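Local coordinates for protein nitrite oxidoreductase subunit A (Kuenenia stuttgartiensis, PDB 7B04) that belongs to the molybdopterin oxidoreductase family and carries an iron/sulfur cluster, a molybdenum atom and bound MD1 groups, at residues 953-961 / 1015-1023; 92-102 / 793-802. All coordinates share one frame; numbering follows the deposited sequence.

Contact 1: residues 953-961 / 1015-1023; sequences GEHQIHIHP and CTMMKHSAW. With MD1 (phosphoric acid 4-(2-amino-4-oxo-3,4,5,6,-tetrahydro-pteridin-6-yl)-2-hydroxy-3,4-dimercapto-but-3-en-yl ester guanylate ester), chain C.
Met1017 leaves the backbone with CG anti to its N, then turns at chi2 (-84°) and again at chi3, which swings CE over one face of the His958 imidazole. Met1017 CE lies 3.7 Å from the centroid of the His958 ring, 28° off the normal, which is the evidence for a CH-pi contact. His958 and Met1017 run side by side because their backbones form a hydrogen-bonded antiparallel pair: His958 N to Met1017 O is 2.7 Å and nearly straight (172°), and Met1017 N returns to His958 O at 3.1 Å. Beyond the segments, His958 ND1 bonds to Asn1008. On the other sheet face Ile957 CG1 meets Met1018 CG at 3.7 Å, backed by Leu1003. The strands belong to a six-stranded mixed sheet, probably the C-terminal beta-barrel domain known from molybdopterin oxidoreductases.

Just before strand 956-959, His955 turns a ring edge to the loop that follows strand 1015-1018: its NE2 gives a weak bond to Lys1019 O, 2.8 Å away. The paired strands thus lead into the loop carrying His1020, which follows Lys1019, and the weak bond may steady that approach. His1020 meets MD1 in two ways, donating from NE2 to MD1 O11 at 2.6 Å and receiving MD1 C16 over the centre of one ring face, opposite Ser1021 OG.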
loop_
_atom_site.group_PDB
_atom_site.type_symbol
_atom_site.label_atom_id
_atom_site.label_comp_id
_atom_site.label_asym_id
_atom_site.label_seq_id
_atom_site.Cartn_x
_atom_site.Cartn_y
_atom_site.Cartn_z
ATOM N N GLY B 953 4.143 1.033 -14.290
ATOM C CA GLY B 953 3.025 0.212 -13.866
ATOM C C GLY B 953 1.801 0.575 -14.683
ATOM O O GLY B 953 1.781 1.589 -15.388
ATOM N N GLU B 954 0.808 -0.318 -14.662
ATOM C CA GLU B 954 -0.504 -0.046 -15.244
ATOM C C GLU B 954 -1.585 -0.546 -14.297
ATOM O O GLU B 954 -1.393 -1.528 -13.584
ATOM C CB GLU B 954 -0.709 -0.652 -16.639
ATOM C CG GLU B 954 0.004 -1.937 -16.940
ATOM C CD GLU B 954 -0.329 -2.434 -18.326
ATOM O OE1 GLU B 954 -1.413 -2.071 -18.823
ATOM O OE2 GLU B 954 0.490 -3.163 -18.925
ATOM N N HIS B 955 -2.729 0.129 -14.311
ATOM C CA HIS B 955 -3.849 -0.262 -13.471
ATOM C C HIS B 955 -4.568 -1.463 -14.073
ATOM O O HIS B 955 -4.586 -1.650 -15.293
ATOM C CB HIS B 955 -4.808 0.917 -13.315
ATOM C CG HIS B 955 -5.638 0.866 -12.073
ATOM N ND1 HIS B 955 -5.139 1.187 -10.830
ATOM C CD2 HIS B 955 -6.942 0.554 -11.888
ATOM C CE1 HIS B 955 -6.097 1.061 -9.929
ATOM N NE2 HIS B 955 -7.201 0.680 -10.546
ATOM N N GLN B 956 -5.157 -2.284 -13.203
ATOM C CA GLN B 956 -5.702 -3.580 -13.585
ATOM C C GLN B 956 -7.105 -3.759 -13.018
ATOM O O GLN B 956 -7.479 -3.139 -12.019
ATOM C CB GLN B 956 -4.798 -4.726 -13.103
ATOM C CG GLN B 956 -4.702 -4.846 -11.586
ATOM C CD GLN B 956 -3.715 -5.908 -11.141
ATOM O OE1 GLN B 956 -3.105 -6.590 -11.963
ATOM N NE2 GLN B 956 -3.552 -6.052 -9.830
ATOM N N ILE B 957 -7.885 -4.617 -13.678
ATOM C CA ILE B 957 -9.226 -4.980 -13.231
ATOM C C ILE B 957 -9.257 -6.468 -12.903
ATOM O O ILE B 957 -8.718 -7.293 -13.649
ATOM C CB ILE B 957 -10.308 -4.633 -14.280
ATOM C CG1 ILE B 957 -11.694 -5.007 -13.750
ATOM C CG2 ILE B 957 -10.047 -5.344 -15.600
ATOM C CD1 ILE B 957 -12.834 -4.546 -14.629
ATOM N N HIS B 958 -9.867 -6.805 -11.769
ATOM C CA HIS B 958 -10.008 -8.192 -11.352
ATOM C C HIS B 958 -11.297 -8.770 -11.924
ATOM O O HIS B 958 -12.353 -8.134 -11.854
ATOM C CB HIS B 958 -10.031 -8.292 -9.826
ATOM C CG HIS B 958 -8.701 -8.061 -9.179
ATOM N ND1 HIS B 958 -7.997 -9.062 -8.546
ATOM C CD2 HIS B 958 -7.942 -6.945 -9.075
ATOM C CE1 HIS B 958 -6.867 -8.570 -8.069
ATOM N NE2 HIS B 958 -6.809 -7.288 -8.377
ATOM N N ILE B 959 -11.207 -9.969 -12.492
ATOM C CA ILE B 959 -12.356 -10.651 -13.077
ATOM C C ILE B 959 -12.220 -12.142 -12.791
ATOM O O ILE B 959 -11.110 -12.687 -12.799
ATOM C CB ILE B 959 -12.494 -10.357 -14.589
ATOM C CG1 ILE B 959 -13.758 -11.014 -15.151
ATOM C CG2 ILE B 959 -11.249 -10.791 -15.346
ATOM C CD1 ILE B 959 -14.192 -10.461 -16.491
ATOM N N HIS B 960 -13.347 -12.796 -12.535
ATOM C CA HIS B 960 -13.342 -14.237 -12.337
ATOM C C HIS B 960 -12.909 -14.948 -13.619
ATOM O O HIS B 960 -13.307 -14.544 -14.718
ATOM C CB HIS B 960 -14.730 -14.717 -11.909
ATOM C CG HIS B 960 -14.775 -16.157 -11.507
ATOM N ND1 HIS B 960 -14.978 -17.177 -12.412
ATOM C CD2 HIS B 960 -14.640 -16.750 -10.297
ATOM C CE1 HIS B 960 -14.969 -18.335 -11.778
ATOM N NE2 HIS B 960 -14.766 -18.104 -10.493
ATOM N N PRO B 961 -12.082 -15.997 -13.515
ATOM C CA PRO B 961 -11.583 -16.663 -14.735
ATOM C C PRO B 961 -12.685 -17.145 -15.662
ATOM O O PRO B 961 -12.594 -16.950 -16.882
ATOM C CB PRO B 961 -10.751 -17.826 -14.175
ATOM C CG PRO B 961 -10.353 -17.383 -12.810
ATOM C CD PRO B 961 -11.511 -16.585 -12.291
ATOM N N CYS B 1015 -18.831 -10.103 -10.327
ATOM C CA CYS B 1015 -18.216 -9.019 -9.575
ATOM C C CYS B 1015 -16.800 -8.787 -10.068
ATOM O O CYS B 1015 -15.995 -9.722 -10.137
ATOM C CB CYS B 1015 -18.204 -9.316 -8.071
ATOM S SG CYS B 1015 -17.521 -7.980 -7.059
ATOM N N THR B 1016 -16.508 -7.536 -10.400
ATOM C CA THR B 1016 -15.207 -7.108 -10.881
ATOM C C THR B 1016 -14.679 -6.023 -9.954
ATOM O O THR B 1016 -15.447 -5.318 -9.296
ATOM C CB THR B 1016 -15.289 -6.582 -12.319
ATOM O OG1 THR B 1016 -16.104 -5.403 -12.347
ATOM C CG2 THR B 1016 -15.902 -7.631 -13.234
ATOM N N MET B 1017 -13.357 -5.876 -9.923
ATOM C CA MET B 1017 -12.728 -4.996 -8.950
ATOM C C MET B 1017 -11.636 -4.173 -9.610
ATOM O O MET B 1017 -10.801 -4.708 -10.343
ATOM C CB MET B 1017 -12.134 -5.799 -7.783
ATOM C CG MET B 1017 -11.730 -4.951 -6.588
ATOM S SD MET B 1017 -10.089 -4.205 -6.711
ATOM C CE MET B 1017 -9.051 -5.578 -6.225
ATOM N N MET B 1018 -11.644 -2.874 -9.328
ATOM C CA MET B 1018 -10.550 -1.978 -9.662
ATOM C C MET B 1018 -10.212 -1.180 -8.415
ATOM O O MET B 1018 -11.111 -0.649 -7.761
ATOM C CB MET B 1018 -10.922 -1.026 -10.807
ATOM C CG MET B 1018 -11.286 -1.707 -12.113
ATOM S SD MET B 1018 -11.547 -0.526 -13.453
ATOM C CE MET B 1018 -13.104 0.212 -12.964
ATOM N N LYS B 1019 -8.929 -1.091 -8.083
ATOM C CA LYS B 1019 -8.555 -0.305 -6.920
ATOM C C LYS B 1019 -8.768 1.170 -7.241
ATOM O O LYS B 1019 -8.677 1.599 -8.394
ATOM C CB LYS B 1019 -7.115 -0.598 -6.502
ATOM C CG LYS B 1019 -6.954 -1.966 -5.843
ATOM C CD LYS B 1019 -7.792 -2.059 -4.572
ATOM C CE LYS B 1019 -7.557 -3.368 -3.837
ATOM N NZ LYS B 1019 -8.450 -3.534 -2.656
ATOM N N HIS B 1020 -9.060 1.951 -6.211
ATOM C CA HIS B 1020 -9.487 3.330 -6.403
ATOM C C HIS B 1020 -8.280 4.241 -6.569
ATOM O O HIS B 1020 -7.234 4.009 -5.958
ATOM C CB HIS B 1020 -10.329 3.800 -5.213
ATOM C CG HIS B 1020 -10.605 5.272 -5.227
ATOM N ND1 HIS B 1020 -11.202 5.897 -6.300
ATOM C CD2 HIS B 1020 -10.375 6.240 -4.308
ATOM C CE1 HIS B 1020 -11.315 7.188 -6.049
ATOM N NE2 HIS B 1020 -10.827 7.423 -4.845
ATOM N N SER B 1021 -8.412 5.247 -7.448
ATOM C CA SER B 1021 -7.360 6.254 -7.611
ATOM C C SER B 1021 -5.983 5.882 -8.133
ATOM O O SER B 1021 -5.015 5.700 -7.387
ATOM C CB SER B 1021 -7.166 7.041 -6.351
ATOM O OG SER B 1021 -7.937 8.219 -6.380
ATOM N N ALA B 1022 -5.949 5.673 -9.427
ATOM C CA ALA B 1022 -4.775 5.919 -10.233
ATOM C C ALA B 1022 -4.869 7.303 -10.889
ATOM O O ALA B 1022 -5.930 7.933 -10.903
ATOM C CB ALA B 1022 -4.672 4.802 -11.252
ATOM N N TRP B 1023 -3.746 7.803 -11.416
ATOM C CA TRP B 1023 -3.779 9.101 -12.085
ATOM C C TRP B 1023 -4.500 8.949 -13.421
ATOM O O TRP B 1023 -4.085 8.163 -14.279
ATOM C CB TRP B 1023 -2.364 9.658 -12.279
ATOM C CG TRP B 1023 -1.743 10.161 -11.000
ATOM C CD1 TRP B 1023 -2.128 9.837 -9.734
ATOM C CD2 TRP B 1023 -0.643 11.077 -10.859
ATOM N NE1 TRP B 1023 -1.342 10.483 -8.816
ATOM C CE2 TRP B 1023 -0.423 11.252 -9.479
ATOM C CE3 TRP B 1023 0.177 11.760 -11.762
ATOM C CZ2 TRP B 1023 0.578 12.080 -8.979
ATOM C CZ3 TRP B 1023 1.173 12.583 -11.264
ATOM C CH2 TRP B 1023 1.362 12.737 -9.884
HETATM P PB MD1 C . -8.540 12.922 -1.819
HETATM O O3B MD1 C . -7.242 11.924 -1.975
HETATM O O1B MD1 C . -8.689 13.699 -3.104
HETATM O O2B MD1 C . -8.288 13.884 -0.683
HETATM O O3A MD1 C . -9.941 12.102 -1.509
HETATM C C10 MD1 C . -9.941 10.808 -0.980
HETATM C C11 MD1 C . -11.097 9.990 -1.627
HETATM O O11 MD1 C . -10.509 9.123 -2.844
HETATM C C12 MD1 C . -11.726 9.243 -0.718
HETATM S S12 MD1 C . -11.067 9.181 0.973
HETATM C C13 MD1 C . -13.013 8.400 -0.957
HETATM S S13 MD1 C . -13.583 7.502 0.516
HETATM C C14 MD1 C . -13.796 8.218 -2.171
HETATM N N15 MD1 C . -13.506 6.712 -2.631
HETATM C C16 MD1 C . -13.862 6.386 -3.957
HETATM C C15 MD1 C . -13.879 4.956 -4.363
HETATM O O14 MD1 C . -13.606 4.118 -3.571
HETATM N N17 MD1 C . -14.238 4.581 -5.757
HETATM C C17 MD1 C . -14.586 5.675 -6.788
HETATM N N16 MD1 C . -14.941 5.306 -8.145
HETATM N N18 MD1 C . -14.577 7.130 -6.388
HETATM C C20 MD1 C . -14.235 7.517 -5.044
HETATM N N8 MD1 C . -14.233 8.884 -4.727
HETATM C C7 MD1 C . -13.753 9.267 -3.251
HETATM P PA MD1 C . -5.690 12.470 -2.112
HETATM O O1A MD1 C . -4.722 11.440 -1.586
HETATM O O2A MD1 C . -5.425 12.713 -3.569
HETATM O "O5'" MD1 C . -5.426 13.911 -1.364
HETATM C "C5'" MD1 C . -4.086 14.305 -1.248
HETATM C "C4'" MD1 C . -3.704 15.314 -2.386
HETATM O "O4'" MD1 C . -3.017 16.563 -1.763
HETATM C "C1'" MD1 C . -1.494 16.376 -2.039
HETATM N N9 MD1 C . -0.694 16.592 -0.802
HETATM C C4 MD1 C . -0.647 17.806 -0.279
HETATM N N3 MD1 C . -1.279 19.081 -0.703
HETATM C C2 MD1 C . -1.053 20.289 0.078
HETATM N N2 MD1 C . -1.672 21.526 -0.340
HETATM N N1 MD1 C . -0.226 20.264 1.257
HETATM C C6 MD1 C . 0.378 19.034 1.659
HETATM O O6 MD1 C . 1.060 19.007 2.627
HETATM C C5 MD1 C . 0.138 17.762 0.833
HETATM N N7 MD1 C . 0.565 16.512 0.973
HETATM C C8 MD1 C . 0.055 15.775 -0.039
HETATM C "C2'" MD1 C . -1.362 15.185 -2.471
HETATM O "O2'" MD1 C . -0.299 15.127 -3.469
HETATM C "C3'" MD1 C . -2.821 14.808 -3.160
HETATM O "O3'" MD1 C . -2.893 15.407 -4.487
#

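Contact 2: residues 92-102 / 793-802; sequences NYDHQNYSDLY and YGEPGVAMLL
The Tyr98 ring is sandwiched: Val798 CG1 lies over the centre of one face, 3.4 Å from the centroid and only 6° off the normal, and His95 CA covers the opposite face. At the ring edge Glu795 CB approaches Tyr98 CE1 to 3.8 Å, and Phe716 meets the ring edge-to-face. The setting is a loop laid against 798-800, an outermost strand of a three-stranded antiparallel sheet; within the loop 95-97 makes one 3-10 turn.

At its far end the phenol is fixed by Asp94, Tyr98 OH donating to Asp94 OD2 at 2.5 Å. Asn92 ND2 reaches Asp94 OD2 at 3.2 Å, and the two donors arrive from opposite faces of the carboxylate. Arg78 bonds to Asn92 OD1 and so positions the amide. Glu795, extended at its first torsion and bent at chi2, brings its own carboxylate there: OE2 accepts a weak hydrogen bond from Asn92 ND2 at 2.9 Å, the two planes 76° apart. Asp94 OD2 and Glu795 OE1 stand 4.3 Å apart, so these acids would probably disfavour each other's charge; Asn92 ND2 donates to both, and the weak, long ion pair of Glu795 with Arg78 may ease this in part.

Further along, the backbones approach closely. Gly794, which has no side chain, lets its CA come against Asn97 O in a CA-H...O contact. Ser99 contributes two weak bonds, OG to Tyr793 O at 2.8 Å and, as acceptor, Ser99 O from Met800 N at 3.1 Å. Tyr102 OH bonds His406 of the subunit B chain, placing this end at the subunit interface. There Leu802 divides its branches, CD1 meeting Leu101 CD1 and CD2 resting against Asp100 CB.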
loop_
_atom_site.group_PDB
_atom_site.type_symbol
_atom_site.label_atom_id
_atom_site.label_comp_id
_atom_site.label_asym_id
_atom_site.label_seq_id
_atom_site.Cartn_x
_atom_site.Cartn_y
_atom_site.Cartn_z
ATOM N N ASN B 92 9.532 5.495 14.558
ATOM C CA ASN B 92 10.169 6.142 15.693
ATOM C C ASN B 92 10.257 5.229 16.907
ATOM O O ASN B 92 11.137 5.433 17.750
ATOM C CB ASN B 92 9.412 7.419 16.062
ATOM C CG ASN B 92 10.314 8.473 16.670
ATOM O OD1 ASN B 92 11.535 8.325 16.687
ATOM N ND2 ASN B 92 9.715 9.545 17.175
ATOM N N TYR B 93 9.393 4.218 16.997
ATOM C CA TYR B 93 9.305 3.348 18.170
ATOM C C TYR B 93 9.169 4.201 19.432
ATOM O O TYR B 93 10.000 4.173 20.343
ATOM C CB TYR B 93 10.507 2.402 18.247
ATOM C CG TYR B 93 10.414 1.221 17.302
ATOM C CD1 TYR B 93 9.847 0.020 17.711
ATOM C CD2 TYR B 93 10.891 1.308 15.999
ATOM C CE1 TYR B 93 9.758 -1.061 16.851
ATOM C CE2 TYR B 93 10.806 0.232 15.132
ATOM C CZ TYR B 93 10.240 -0.948 15.564
ATOM O OH TYR B 93 10.150 -2.022 14.708
ATOM N N ASP B 94 8.092 4.990 19.450
ATOM C CA ASP B 94 7.902 6.043 20.435
ATOM C C ASP B 94 6.591 5.977 21.208
ATOM O O ASP B 94 6.359 6.840 22.062
ATOM C CB ASP B 94 7.972 7.404 19.737
ATOM C CG ASP B 94 7.006 7.494 18.568
ATOM O OD1 ASP B 94 6.425 6.450 18.195
ATOM O OD2 ASP B 94 6.828 8.600 18.019
ATOM N N HIS B 95 5.735 4.992 20.944
ATOM C CA HIS B 95 4.393 5.016 21.516
ATOM C C HIS B 95 4.409 4.847 23.030
ATOM O O HIS B 95 3.526 5.377 23.714
ATOM C CB HIS B 95 3.529 3.952 20.852
ATOM C CG HIS B 95 3.316 4.195 19.391
ATOM N ND1 HIS B 95 4.147 3.677 18.422
ATOM C CD2 HIS B 95 2.379 4.920 18.736
ATOM C CE1 HIS B 95 3.726 4.063 17.232
ATOM N NE2 HIS B 95 2.656 4.821 17.394
ATOM N N GLN B 96 5.378 4.098 23.562
ATOM C CA GLN B 96 5.551 4.008 25.009
ATOM C C GLN B 96 5.603 5.383 25.663
ATOM O O GLN B 96 5.145 5.552 26.799
ATOM C CB GLN B 96 6.821 3.221 25.337
ATOM C CG GLN B 96 8.114 3.857 24.850
ATOM C CD GLN B 96 8.476 3.442 23.438
ATOM O OE1 GLN B 96 7.637 2.944 22.685
ATOM N NE2 GLN B 96 9.735 3.645 23.070
ATOM N N ASN B 97 6.159 6.373 24.967
ATOM C CA ASN B 97 6.384 7.693 25.533
ATOM C C ASN B 97 5.183 8.621 25.410
ATOM O O ASN B 97 5.191 9.696 26.019
ATOM C CB ASN B 97 7.599 8.344 24.867
ATOM C CG ASN B 97 8.874 7.549 25.082
ATOM O OD1 ASN B 97 9.114 7.027 26.170
ATOM N ND2 ASN B 97 9.697 7.453 24.043
ATOM N N TYR B 98 4.151 8.241 24.659
ATOM C CA TYR B 98 3.001 9.123 24.507
ATOM C C TYR B 98 2.209 9.190 25.814
ATOM O O TYR B 98 1.978 8.167 26.464
ATOM C CB TYR B 98 2.092 8.637 23.374
ATOM C CG TYR B 98 2.698 8.677 21.985
ATOM C CD1 TYR B 98 3.959 9.217 21.760
ATOM C CD2 TYR B 98 1.998 8.178 20.896
ATOM C CE1 TYR B 98 4.507 9.246 20.489
ATOM C CE2 TYR B 98 2.533 8.205 19.625
ATOM C CZ TYR B 98 3.786 8.742 19.425
ATOM O OH TYR B 98 4.315 8.768 18.156
ATOM N N SER B 99 1.781 10.403 26.193
ATOM C CA SER B 99 1.075 10.641 27.453
ATOM C C SER B 99 0.205 11.893 27.313
ATOM O O SER B 99 0.334 12.637 26.333
ATOM C CB SER B 99 2.070 10.750 28.610
ATOM O OG SER B 99 2.822 11.943 28.502
ATOM N N ASP B 100 -0.641 12.112 28.303
ATOM C CA ASP B 100 -1.559 13.270 28.325
ATOM C C ASP B 100 -1.205 14.171 29.505
ATOM O O ASP B 100 -0.367 13.804 30.297
ATOM C CB ASP B 100 -3.003 12.796 28.356
ATOM C CG ASP B 100 -3.348 12.056 29.619
ATOM O OD1 ASP B 100 -3.999 11.050 29.523
ATOM O OD2 ASP B 100 -2.992 12.529 30.666
ATOM N N LEU B 101 -2.017 15.194 29.705
ATOM C CA LEU B 101 -1.849 16.187 30.788
ATOM C C LEU B 101 -1.908 15.483 32.133
ATOM O O LEU B 101 -1.152 15.847 33.006
ATOM C CB LEU B 101 -3.063 17.114 30.745
ATOM C CG LEU B 101 -2.985 18.307 29.814
ATOM C CD1 LEU B 101 -4.370 18.775 29.502
ATOM C CD2 LEU B 101 -2.221 19.431 30.456
ATOM N N TYR B 102 -2.823 14.539 32.284
ATOM C CA TYR B 102 -3.041 13.879 33.587
ATOM C C TYR B 102 -1.912 12.920 33.928
ATOM O O TYR B 102 -1.894 12.436 35.045
ATOM C CB TYR B 102 -4.396 13.186 33.579
ATOM C CG TYR B 102 -5.541 14.143 33.434
ATOM C CD1 TYR B 102 -6.050 14.811 34.521
ATOM C CD2 TYR B 102 -6.082 14.406 32.200
ATOM C CE1 TYR B 102 -7.096 15.699 34.383
ATOM C CE2 TYR B 102 -7.128 15.290 32.043
ATOM C CZ TYR B 102 -7.637 15.939 33.138
ATOM O OH TYR B 102 -8.655 16.818 32.972
ATOM N N TYR B 793 5.031 15.944 27.330
ATOM C CA TYR B 793 4.204 14.729 27.527
ATOM C C TYR B 793 4.859 13.555 26.809
ATOM O O TYR B 793 4.177 12.779 26.196
ATOM C CB TYR B 793 2.740 14.992 27.169
ATOM C CG TYR B 793 2.279 16.373 27.535
ATOM C CD1 TYR B 793 1.666 16.638 28.744
ATOM C CD2 TYR B 793 2.506 17.428 26.684
ATOM C CE1 TYR B 793 1.279 17.919 29.086
ATOM C CE2 TYR B 793 2.124 18.711 27.008
ATOM C CZ TYR B 793 1.502 18.955 28.208
ATOM O OH TYR B 793 1.128 20.230 28.484
ATOM N N GLY B 794 6.179 13.507 26.804
ATOM C CA GLY B 794 6.851 12.379 26.183
ATOM C C GLY B 794 7.660 12.701 24.941
ATOM O O GLY B 794 8.694 13.369 25.025
ATOM N N GLU B 795 7.206 12.217 23.786
ATOM C CA GLU B 795 7.889 12.481 22.529
ATOM C C GLU B 795 7.831 13.973 22.196
ATOM O O GLU B 795 6.833 14.642 22.474
ATOM C CB GLU B 795 7.256 11.660 21.405
ATOM C CG GLU B 795 8.036 11.627 20.093
ATOM C CD GLU B 795 9.363 10.898 20.211
ATOM O OE1 GLU B 795 9.489 10.017 21.088
ATOM O OE2 GLU B 795 10.285 11.214 19.428
ATOM N N PRO B 796 8.893 14.522 21.581
ATOM C CA PRO B 796 8.947 15.975 21.353
ATOM C C PRO B 796 7.968 16.489 20.307
ATOM O O PRO B 796 8.139 17.600 19.801
ATOM C CB PRO B 796 10.397 16.203 20.902
ATOM C CG PRO B 796 11.151 15.076 21.490
ATOM C CD PRO B 796 10.223 13.903 21.435
ATOM N N GLY B 797 6.979 15.691 19.927
ATOM C CA GLY B 797 5.970 16.184 19.012
ATOM C C GLY B 797 4.579 15.651 19.287
ATOM O O GLY B 797 3.656 15.908 18.507
ATOM N N VAL B 798 4.400 14.927 20.393
ATOM C CA VAL B 798 3.174 14.170 20.609
ATOM C C VAL B 798 2.599 14.408 21.998
ATOM O O VAL B 798 3.325 14.592 22.981
ATOM C CB VAL B 798 3.416 12.655 20.393
ATOM C CG1 VAL B 798 2.105 11.876 20.436
ATOM C CG2 VAL B 798 4.148 12.404 19.086
ATOM N N ALA B 799 1.270 14.411 22.058
ATOM C CA ALA B 799 0.497 14.362 23.289
ATOM C C ALA B 799 -0.756 13.551 22.986
ATOM O O ALA B 799 -0.968 13.112 21.851
ATOM C CB ALA B 799 0.162 15.762 23.809
ATOM N N MET B 800 -1.593 13.344 23.997
ATOM C CA MET B 800 -2.843 12.622 23.815
ATOM C C MET B 800 -4.014 13.522 24.172
ATOM O O MET B 800 -4.078 14.058 25.282
ATOM C CB MET B 800 -2.876 11.347 24.665
ATOM C CG MET B 800 -1.858 10.289 24.255
ATOM S SD MET B 800 -2.250 8.644 24.887
ATOM C CE MET B 800 -2.015 8.890 26.642
ATOM N N LEU B 801 -4.939 13.680 23.230
ATOM C CA LEU B 801 -6.141 14.460 23.482
ATOM C C LEU B 801 -7.017 13.767 24.530
ATOM O O LEU B 801 -6.949 12.546 24.729
ATOM C CB LEU B 801 -6.888 14.723 22.167
ATOM C CG LEU B 801 -7.000 13.553 21.191
ATOM C CD1 LEU B 801 -7.926 12.573 21.778
ATOM C CD2 LEU B 801 -7.509 13.962 19.817
ATOM N N LEU B 802 -7.826 14.568 25.221
ATOM C CA LEU B 802 -8.561 14.135 26.407
ATOM C C LEU B 802 -10.009 13.761 26.074
ATOM O O LEU B 802 -10.866 14.644 25.943
ATOM C CB LEU B 802 -8.504 15.231 27.470
ATOM C CG LEU B 802 -7.081 15.772 27.665
ATOM C CD1 LEU B 802 -7.062 16.974 28.595
ATOM C CD2 LEU B 802 -6.133 14.679 28.159
#

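The centres of contacts 1 and 2 are about 40 Å apart, and their nearest atoms about 24 Å, so they do not touch. Along the chain they come in series: 92-102 and 793-802 close contact 2 before 953-961 opens contact 1. They share no sheet, contact 2 using strand 798-800 of the three-stranded antiparallel sheet and contact 1 strands 956-959 and 1015-1018 of the six-stranded one. Contact 2 joins regions nearly 700 residues apart and lies at the interface with subunit B, whereas contact 1 meets that chain only marginally, through packing of His960. The two thus belong to separate parts of the fold, one beside an MD1 pocket, the other with Tyr98 about 10 Å from the iron/sulfur cluster.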